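Local coordinates for protein putative carbohydrate-active enzyme (Uncultured organism, PDB 5WH8) that probably hydrolyses O-glycosidic bonds of cellulose through this family 5 glycoside hydrolase domain of a longer multi-modular protein, at residues 86-98 with 128-142. Sequence-based numbering, arbitrary orientation. Where two conformers were deposited one is given.
With EDO (1,2-ethanediol), chain J; EDO (1,2-ethanediol), chain B.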
loop_
_atom_site.group_PDB
_atom_site.type_symbol
_atom_site.label_atom_id
_atom_site.label_comp_id
_atom_site.label_asym_id
_atom_site.label_seq_id
_atom_site.Cartn_x
_atom_site.Cartn_y
_atom_site.Cartn_z
ATOM N N TYR A 86 -8.479 -14.236 -10.783
ATOM C CA TYR A 86 -8.139 -13.314 -9.699
ATOM C C TYR A 86 -7.380 -12.136 -10.336
ATOM O O TYR A 86 -7.628 -10.966 -10.005
ATOM C CB TYR A 86 -7.311 -14.057 -8.632
ATOM C CG TYR A 86 -7.362 -13.528 -7.217
ATOM C CD1 TYR A 86 -7.344 -12.161 -6.959
ATOM C CD2 TYR A 86 -7.394 -14.400 -6.137
ATOM C CE1 TYR A 86 -7.367 -11.672 -5.663
ATOM C CE2 TYR A 86 -7.418 -13.904 -4.821
ATOM C CZ TYR A 86 -7.390 -12.542 -4.604
ATOM O OH TYR A 86 -7.402 -12.021 -3.315
ATOM N N ASN A 87 -6.494 -12.432 -11.294
ATOM C CA ASN A 87 -5.820 -11.377 -12.065
ATOM C C ASN A 87 -6.829 -10.422 -12.713
ATOM O O ASN A 87 -6.652 -9.196 -12.705
ATOM C CB ASN A 87 -4.924 -11.977 -13.174
ATOM C CG ASN A 87 -3.657 -12.620 -12.658
ATOM O OD1 ASN A 87 -3.380 -12.613 -11.466
ATOM N ND2 ASN A 87 -2.872 -13.204 -13.579
ATOM N N ALA A 88 -7.893 -10.972 -13.294
ATOM C CA ALA A 88 -8.871 -10.156 -13.997
ATOM C C ALA A 88 -9.641 -9.248 -13.030
ATOM O O ALA A 88 -9.933 -8.080 -13.333
ATOM C CB ALA A 88 -9.835 -11.049 -14.782
ATOM N N TYR A 89 -9.937 -9.778 -11.851
ATOM C CA TYR A 89 -10.573 -9.009 -10.787
ATOM C C TYR A 89 -9.703 -7.836 -10.328
ATOM O O TYR A 89 -10.195 -6.718 -10.110
ATOM C CB TYR A 89 -10.871 -9.947 -9.619
ATOM C CG TYR A 89 -11.369 -9.286 -8.357
ATOM C CD1 TYR A 89 -12.707 -8.983 -8.194
ATOM C CD2 TYR A 89 -10.497 -8.987 -7.312
ATOM C CE1 TYR A 89 -13.169 -8.394 -7.047
ATOM C CE2 TYR A 89 -10.956 -8.386 -6.164
ATOM C CZ TYR A 89 -12.289 -8.101 -6.036
ATOM O OH TYR A 89 -12.760 -7.519 -4.888
ATOM N N ILE A 90 -8.415 -8.113 -10.142
ATOM C CA ILE A 90 -7.451 -7.091 -9.755
ATOM C C ILE A 90 -7.394 -6.007 -10.824
ATOM O O ILE A 90 -7.407 -4.800 -10.515
ATOM C CB ILE A 90 -6.054 -7.732 -9.528
ATOM C CG1 ILE A 90 -6.095 -8.642 -8.288
ATOM C CG2 ILE A 90 -4.974 -6.671 -9.358
ATOM C CD1 ILE A 90 -4.928 -9.643 -8.179
ATOM N N ASP A 91 -7.335 -6.430 -12.089
ATOM C CA ASP A 91 -7.295 -5.485 -13.200
ATOM C C ASP A 91 -8.511 -4.551 -13.181
ATOM O O ASP A 91 -8.384 -3.355 -13.466
ATOM C CB ASP A 91 -7.290 -6.194 -14.552
ATOM C CG ASP A 91 -5.986 -6.928 -14.873
ATOM O OD1 ASP A 91 -4.921 -6.663 -14.274
ATOM O OD2 ASP A 91 -6.037 -7.779 -15.797
ATOM N N ASN A 92 -9.686 -5.108 -12.884
ATOM C CA ASN A 92 -10.903 -4.303 -12.787
ATOM C C ASN A 92 -10.761 -3.213 -11.716
ATOM O O ASN A 92 -11.145 -2.063 -11.931
ATOM C CB ASN A 92 -12.131 -5.168 -12.470
ATOM C CG ASN A 92 -12.551 -6.075 -13.630
ATOM O OD1 ASN A 92 -12.095 -5.935 -14.764
ATOM N ND2 ASN A 92 -13.444 -7.010 -13.331
ATOM N N MET A 93 -10.221 -3.580 -10.559
ATOM C CA MET A 93 -10.025 -2.612 -9.474
ATOM C C MET A 93 -9.004 -1.539 -9.873
ATOM O O MET A 93 -9.181 -0.359 -9.563
ATOM C CB MET A 93 -9.561 -3.305 -8.194
ATOM C CG MET A 93 -10.539 -4.302 -7.622
ATOM S SD MET A 93 -12.183 -3.636 -7.344
ATOM C CE MET A 93 -11.843 -2.197 -6.357
ATOM N N VAL A 94 -7.930 -1.943 -10.549
ATOM C CA VAL A 94 -6.930 -0.982 -11.042
ATOM C C VAL A 94 -7.581 0.029 -12.007
ATOM O O VAL A 94 -7.286 1.229 -11.966
ATOM C CB VAL A 94 -5.745 -1.716 -11.720
ATOM C CG1 VAL A 94 -4.781 -0.716 -12.377
ATOM C CG2 VAL A 94 -5.024 -2.590 -10.698
ATOM N N ASP A 95 -8.485 -0.449 -12.855
ATOM C CA ASP A 95 -9.166 0.427 -13.805
ATOM C C ASP A 95 -10.126 1.401 -13.097
ATOM O O ASP A 95 -10.248 2.567 -13.504
ATOM C CB ASP A 95 -9.937 -0.392 -14.849
ATOM C CG ASP A 95 -9.027 -1.177 -15.784
ATOM O OD1 ASP A 95 -7.871 -0.760 -16.032
ATOM O OD2 ASP A 95 -9.490 -2.217 -16.300
ATOM N N ILE A 96 -10.807 0.940 -12.048
ATOM C CA ILE A 96 -11.678 1.828 -11.269
ATOM C C ILE A 96 -10.830 2.938 -10.662
ATOM O O ILE A 96 -11.206 4.112 -10.742
ATOM C CB ILE A 96 -12.451 1.068 -10.170
ATOM C CG1 ILE A 96 -13.547 0.216 -10.819
ATOM C CG2 ILE A 96 -13.102 2.016 -9.156
ATOM C CD1 ILE A 96 -14.048 -0.886 -9.919
ATOM N N CYS A 97 -9.657 2.602 -10.118
ATOM C CA CYS A 97 -8.783 3.652 -9.576
ATOM C C CYS A 97 -8.352 4.633 -10.660
ATOM O O CYS A 97 -8.269 5.835 -10.407
ATOM C CB CYS A 97 -7.543 3.051 -8.913
ATOM S SG CYS A 97 -7.916 2.169 -7.355
ATOM N N ALA A 98 -8.048 4.129 -11.858
ATOM C CA ALA A 98 -7.681 5.012 -12.976
ATOM C C ALA A 98 -8.811 5.980 -13.317
ATOM O O ALA A 98 -8.565 7.171 -13.544
ATOM C CB ALA A 98 -7.307 4.208 -14.209
ATOM N N PHE A 128 2.632 -14.079 -11.679
ATOM C CA PHE A 128 1.782 -12.955 -11.271
ATOM C C PHE A 128 2.411 -11.634 -11.666
ATOM O O PHE A 128 1.755 -10.794 -12.290
ATOM C CB PHE A 128 1.541 -12.983 -9.767
ATOM C CG PHE A 128 0.745 -11.805 -9.249
ATOM C CD1 PHE A 128 -0.632 -11.800 -9.310
ATOM C CD2 PHE A 128 1.393 -10.708 -8.691
ATOM C CE1 PHE A 128 -1.365 -10.704 -8.831
ATOM C CE2 PHE A 128 0.660 -9.603 -8.207
ATOM C CZ PHE A 128 -0.708 -9.622 -8.262
ATOM N N TRP A 129 3.667 -11.432 -11.283
ATOM C CA TRP A 129 4.294 -10.151 -11.506
ATOM C C TRP A 129 4.661 -9.955 -12.973
ATOM O O TRP A 129 4.639 -8.825 -13.458
ATOM C CB TRP A 129 5.508 -9.983 -10.588
ATOM C CG TRP A 129 5.071 -9.574 -9.189
ATOM C CD1 TRP A 129 5.289 -10.243 -8.010
ATOM C CD2 TRP A 129 4.304 -8.401 -8.846
ATOM N NE1 TRP A 129 4.722 -9.544 -6.964
ATOM C CE2 TRP A 129 4.104 -8.422 -7.455
ATOM C CE3 TRP A 129 3.765 -7.346 -9.588
ATOM C CZ2 TRP A 129 3.400 -7.390 -6.775
ATOM C CZ3 TRP A 129 3.059 -6.346 -8.934
ATOM C CH2 TRP A 129 2.870 -6.383 -7.532
ATOM N N ASP A 130 4.945 -11.046 -13.696
ATOM C CA ASP A 130 5.145 -10.983 -15.157
ATOM C C ASP A 130 3.870 -10.453 -15.817
ATOM O O ASP A 130 3.912 -9.494 -16.599
ATOM C CB ASP A 130 5.502 -12.382 -15.692
ATOM C CG ASP A 130 6.131 -12.377 -17.098
ATOM O OD1 ASP A 130 6.551 -11.345 -17.630
ATOM O OD2 ASP A 130 6.217 -13.475 -17.682
ATOM N N TYR A 131 2.742 -11.060 -15.477
ATOM C CA TYR A 131 1.461 -10.617 -16.002
ATOM C C TYR A 131 1.150 -9.164 -15.618
ATOM O O TYR A 131 0.811 -8.350 -16.481
ATOM C CB TYR A 131 0.313 -11.511 -15.541
ATOM C CG TYR A 131 -1.001 -10.937 -16.006
ATOM C CD1 TYR A 131 -1.418 -11.110 -17.321
ATOM C CD2 TYR A 131 -1.781 -10.145 -15.170
ATOM C CE1 TYR A 131 -2.598 -10.542 -17.783
ATOM C CE2 TYR A 131 -2.957 -9.575 -15.620
ATOM C CZ TYR A 131 -3.364 -9.777 -16.933
ATOM O OH TYR A 131 -4.533 -9.230 -17.416
ATOM N N MET A 132 1.244 -8.824 -14.334
ATOM C CA MET A 132 0.780 -7.504 -13.909
ATOM C C MET A 132 1.608 -6.367 -14.498
ATOM O O MET A 132 1.074 -5.313 -14.863
ATOM C CB MET A 132 0.759 -7.396 -12.372
ATOM C CG MET A 132 -0.403 -8.171 -11.741
ATOM S SD MET A 132 -2.019 -7.451 -12.185
ATOM C CE MET A 132 -3.120 -8.782 -11.797
ATOM N N SER A 133 2.917 -6.573 -14.600
ATOM C CA SER A 133 3.791 -5.538 -15.134
ATOM C C SER A 133 3.606 -5.376 -16.640
ATOM O O SER A 133 3.656 -4.254 -17.132
ATOM C CB SER A 133 5.268 -5.825 -14.781
ATOM O OG SER A 133 5.712 -7.104 -15.222
ATOM N N ALA A 134 3.362 -6.469 -17.360
ATOM C CA ALA A 134 3.034 -6.367 -18.788
ATOM C C ALA A 134 1.669 -5.679 -18.993
ATOM O O ALA A 134 1.524 -4.803 -19.830
ATOM C CB ALA A 134 3.030 -7.739 -19.436
ATOM N N LYS A 135 0.677 -6.063 -18.204
ATOM C CA LYS A 135 -0.677 -5.529 -18.358
ATOM C C LYS A 135 -0.754 -4.054 -18.005
ATOM O O LYS A 135 -1.482 -3.297 -18.653
ATOM C CB LYS A 135 -1.655 -6.326 -17.496
ATOM C CG LYS A 135 -3.122 -5.909 -17.582
ATOM C CD LYS A 135 -3.712 -6.186 -18.968
ATOM C CE LYS A 135 -5.238 -6.113 -18.950
ATOM N NZ LYS A 135 -5.724 -4.772 -18.544
ATOM N N HIS A 136 0.007 -3.642 -16.993
ATOM C CA HIS A 136 -0.136 -2.283 -16.459
ATOM C C HIS A 136 1.050 -1.376 -16.756
ATOM O O HIS A 136 1.173 -0.310 -16.162
ATOM C CB HIS A 136 -0.420 -2.366 -14.949
ATOM C CG HIS A 136 -1.706 -3.064 -14.663
ATOM N ND1 HIS A 136 -2.934 -2.535 -15.023
ATOM C CD2 HIS A 136 -1.961 -4.282 -14.141
ATOM C CE1 HIS A 136 -3.886 -3.396 -14.708
ATOM N NE2 HIS A 136 -3.319 -4.466 -14.176
ATOM N N LYS A 137 1.879 -1.767 -17.731
ATOM C CA LYS A 137 3.013 -0.927 -18.147
ATOM C C LYS A 137 2.619 0.523 -18.406
ATOM O O LYS A 137 3.323 1.460 -18.001
ATOM C CB LYS A 137 3.672 -1.488 -19.430
ATOM C CG LYS A 137 4.715 -0.532 -20.045
ATOM C CD LYS A 137 5.248 -1.013 -21.399
ATOM C CE LYS A 137 6.305 -0.036 -21.945
ATOM N NZ LYS A 137 6.706 -0.332 -23.346
ATOM N N ASP A 138 1.513 0.710 -19.116
ATOM C CA ASP A 138 1.130 2.044 -19.565
ATOM C C ASP A 138 0.212 2.738 -18.562
ATOM O O ASP A 138 -0.301 3.828 -18.835
ATOM C CB ASP A 138 0.456 1.956 -20.934
ATOM C CG ASP A 138 1.409 1.481 -22.024
ATOM O OD1 ASP A 138 2.624 1.763 -21.946
ATOM O OD2 ASP A 138 0.935 0.807 -22.952
ATOM N N ASP A 139 -0.014 2.096 -17.416
ATOM C CA ASP A 139 -0.779 2.713 -16.316
ATOM C C ASP A 139 0.157 3.511 -15.388
ATOM O O ASP A 139 0.955 2.912 -14.645
ATOM C CB ASP A 139 -1.526 1.638 -15.517
ATOM C CG ASP A 139 -2.679 1.012 -16.284
ATOM O OD1 ASP A 139 -3.215 1.636 -17.214
ATOM O OD2 ASP A 139 -3.073 -0.104 -15.930
ATOM N N LYS A 140 0.038 4.840 -15.427
ATOM C CA LYS A 140 0.885 5.757 -14.661
ATOM C C LYS A 140 0.614 5.690 -13.171
ATOM O O LYS A 140 1.441 6.129 -12.382
ATOM C CB LYS A 140 0.662 7.219 -15.088
ATOM C CG LYS A 140 1.321 7.646 -16.379
ATOM C CD LYS A 140 1.202 9.172 -16.473
ATOM C CE LYS A 140 1.865 9.732 -17.707
ATOM N NZ LYS A 140 1.815 11.213 -17.651
ATOM N N HIS A 141 -0.554 5.172 -12.792
ATOM C CA HIS A 141 -1.022 5.318 -11.416
ATOM C C HIS A 141 -0.755 4.120 -10.505
ATOM O O HIS A 141 -1.057 4.189 -9.305
ATOM C CB HIS A 141 -2.519 5.610 -11.404
ATOM C CG HIS A 141 -3.371 4.458 -11.823
ATOM N ND1 HIS A 141 -3.260 3.853 -13.066
ATOM C CD2 HIS A 141 -4.377 3.814 -11.182
ATOM C CE1 HIS A 141 -4.146 2.879 -13.152
ATOM N NE2 HIS A 141 -4.843 2.841 -12.026
ATOM N N VAL A 142 -0.206 3.026 -11.038
ATOM C CA VAL A 142 0.060 1.841 -10.217
ATOM C C VAL A 142 1.441 1.859 -9.540
ATOM O O VAL A 142 2.421 2.421 -10.052
ATOM C CB VAL A 142 -0.052 0.520 -11.028
ATOM C CG1 VAL A 142 -1.481 0.310 -11.527
ATOM C CG2 VAL A 142 0.941 0.469 -12.192
HETATM C C1 EDO J . -4.634 -13.346 -17.336
HETATM O O1 EDO J . -3.984 -13.650 -16.094
HETATM C C2 EDO J . -5.787 -12.367 -17.140
HETATM O O2 EDO J . -6.900 -13.028 -16.523
HETATM C C1 EDO B . 4.416 5.130 -10.347
HETATM O O1 EDO B . 4.687 3.836 -9.837
HETATM C C2 EDO B . 3.233 5.719 -9.605
HETATM O O2 EDO B . 2.889 6.939 -10.242
#
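The carboxylate of D91 takes a hydrogen bond on each oxygen from the segment 128-142. Y131 OH donates to D91 OD2 at 2.6 Å, and the oxygen accepts through its syn lone pair. The carboxylate lies at the edge of the tyrosine ring, the two planes 29° apart. H136 NE2 donates to D91 OD1 at 2.7 Å, but from above the carboxylate plane. The bond is bent, with an N-H...O angle of 147°.

H141 makes the third bond, from NE2 to the backbone V94 O at 2.9 Å. This carbonyl also accepts the helical bond from A98 N, and the two donors reach it from opposite faces of its plane. A98 CB covers one face of the H141 ring. H141 CG sits between its backbone N and carbonyl carbon (chi1 70°), which brings the imidazole back to the helix.

Apolar contacts fill in between. I90 CD1 meets the edge of the F128 ring, and I90 CG2 lies 3.7 Å from M132 CE. V94 CG1 touches V142 CG1 at 3.6 Å. The N87 amide runs nearly parallel to the Y131 ring plane but meets it obliquely, ND2 nearest CD2. ND2 also bonds to an ethanediol, probably from the crystallisation liquor, that lies over one face of the ring.

In the second shell, D139 OD2 accepts from H136 ND1 at 2.6 Å, close to the imidazole plane. Y75 OH is hydrogen-bonded to N87 OD1. F128 also packs on I67 and I106 of the barrel strands.

The contact joins neighbouring outer helices 83-100 and 122-135 of the TIM barrel, and the turns leading into strand 142-145. Both H136 nitrogens donate to carboxylates, so the ring is probably protonated. Its charge would then offset D91 and D139 in this largely buried contact.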